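Local coordinates for mannose-specific lectin (Galanthus nivalis, PDB 1JPC), which binds alpha-linked mannose, with high affinity for alpha-1,3-mannose oligomers, as a homotetrameric bulb-type lectin with antiviral activity, at residues A[64-67]-A[68-72]. Sequence-based numbering, arbitrary orientation.
Sequences VYNP and SNKPI
The side-chain amide of Asn66 reaches across the turn to the main chain of Lys70, four residues on. Starting at the backbone, Asn66 CB meets Ile72 CD1 at 4.0 Å, the Asn66 and Ile72 side chains crossing at about a right angle. With chi1 at 68°, CG lies between the backbone N and the carbonyl carbon, and this rotation brings OD1 to the main-chain N of Lys70. There OD1 accepts a nearly straight hydrogen bond from Lys70 N (2.9 Å), the donor standing above the carbonyl plane. On the other branch, ND2 lies 4.0 Å from Lys70 CG and makes a weak hydrogen bond to the hydroxyl of Ser49. The main chain of Asn66 is held as well: its N donates to Lys70 O, and its O receives Asn69 N at 2.8 Å, closing a type I turn over Asn66 to Asn69. Further along, Ile72 N bonds to Val64 O (2.8 Å), and Ile72 CB packs against Val64 CG1. Tyr65 and Pro71 form a non-hydrogen-bonded antiparallel pair with side chains on the same face, Tyr65 CE1 lying 3.9 Å from Pro71 CD. Tyr65, Pro71 and Ile72 of this beta hairpin belong to one of the glycan pockets of the bulb-type lectin domain, and the Tyr65 side chain lies beside a bound mannose.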
loop_
_atom_site.group_PDB
_atom_site.type_symbol
_atom_site.label_atom_id
_atom_site.label_comp_id
_atom_site.label_asym_id
_atom_site.label_seq_id
_atom_site.Cartn_x
_atom_site.Cartn_y
_atom_site.Cartn_z
ATOM N N VAL A 64 -20.404 12.248 -11.530
ATOM C CA VAL A 64 -19.692 11.882 -12.754
ATOM C C VAL A 64 -20.035 12.969 -13.787
ATOM O O VAL A 64 -21.208 13.166 -14.118
ATOM C CB VAL A 64 -20.152 10.514 -13.301
ATOM C CG1 VAL A 64 -19.545 10.262 -14.678
ATOM C CG2 VAL A 64 -19.746 9.413 -12.358
ATOM N N TYR A 65 -19.028 13.690 -14.271
ATOM C CA TYR A 65 -19.230 14.765 -15.245
ATOM C C TYR A 65 -18.677 14.452 -16.628
ATOM O O TYR A 65 -17.633 13.813 -16.745
ATOM C CB TYR A 65 -18.538 16.044 -14.766
ATOM C CG TYR A 65 -19.227 16.766 -13.641
ATOM C CD1 TYR A 65 -20.453 17.398 -13.842
ATOM C CD2 TYR A 65 -18.645 16.836 -12.375
ATOM C CE1 TYR A 65 -21.086 18.081 -12.811
ATOM C CE2 TYR A 65 -19.269 17.518 -11.335
ATOM C CZ TYR A 65 -20.490 18.138 -11.561
ATOM O OH TYR A 65 -21.122 18.804 -10.537
ATOM N N ASN A 66 -19.365 14.886 -17.683
ATOM C CA ASN A 66 -18.833 14.681 -19.027
ATOM C C ASN A 66 -17.973 15.919 -19.318
ATOM O O ASN A 66 -17.958 16.859 -18.515
ATOM C CB ASN A 66 -19.944 14.449 -20.073
ATOM C CG ASN A 66 -20.807 15.683 -20.347
ATOM O OD1 ASN A 66 -20.601 16.761 -19.793
ATOM N ND2 ASN A 66 -21.781 15.512 -21.226
ATOM N N PRO A 67 -17.226 15.941 -20.433
ATOM C CA PRO A 67 -16.396 17.120 -20.711
ATOM C C PRO A 67 -17.145 18.461 -20.696
ATOM O O PRO A 67 -16.616 19.473 -20.236
ATOM C CB PRO A 67 -15.812 16.801 -22.080
ATOM C CG PRO A 67 -15.658 15.303 -22.020
ATOM C CD PRO A 67 -16.998 14.893 -21.449
ATOM N N SER A 68 -18.397 18.453 -21.137
ATOM C CA SER A 68 -19.209 19.665 -21.166
ATOM C C SER A 68 -19.727 20.035 -19.775
ATOM O O SER A 68 -20.618 20.879 -19.643
ATOM C CB SER A 68 -20.387 19.482 -22.131
ATOM O OG SER A 68 -19.948 18.990 -23.389
ATOM N N ASN A 69 -19.185 19.388 -18.750
ATOM C CA ASN A 69 -19.572 19.624 -17.359
ATOM C C ASN A 69 -21.041 19.411 -16.996
ATOM O O ASN A 69 -21.579 20.096 -16.120
ATOM C CB ASN A 69 -19.093 20.995 -16.871
ATOM C CG ASN A 69 -17.580 21.079 -16.756
ATOM O OD1 ASN A 69 -16.940 20.226 -16.142
ATOM N ND2 ASN A 69 -17.003 22.114 -17.343
ATOM N N LYS A 70 -21.694 18.462 -17.661
ATOM C CA LYS A 70 -23.082 18.135 -17.353
ATOM C C LYS A 70 -23.022 16.854 -16.510
ATOM O O LYS A 70 -22.269 15.932 -16.838
ATOM C CB LYS A 70 -23.881 17.840 -18.629
ATOM C CG LYS A 70 -23.637 18.793 -19.778
ATOM C CD LYS A 70 -24.128 20.192 -19.466
ATOM C CE LYS A 70 -23.840 21.139 -20.624
ATOM N NZ LYS A 70 -24.252 22.538 -20.324
ATOM N N PRO A 71 -23.762 16.802 -15.386
ATOM C CA PRO A 71 -23.776 15.612 -14.520
ATOM C C PRO A 71 -24.485 14.404 -15.139
ATOM O O PRO A 71 -25.683 14.440 -15.416
ATOM C CB PRO A 71 -24.497 16.111 -13.265
ATOM C CG PRO A 71 -25.390 17.195 -13.788
ATOM C CD PRO A 71 -24.481 17.916 -14.750
ATOM N N ILE A 72 -23.723 13.337 -15.349
ATOM C CA ILE A 72 -24.202 12.086 -15.928
ATOM C C ILE A 72 -24.815 11.187 -14.846
ATOM O O ILE A 72 -25.737 10.415 -15.113
ATOM C CB ILE A 72 -23.020 11.322 -16.601
ATOM C CG1 ILE A 72 -22.365 12.192 -17.678
ATOM C CG2 ILE A 72 -23.483 9.997 -17.175
ATOM C CD1 ILE A 72 -23.309 12.655 -18.775
#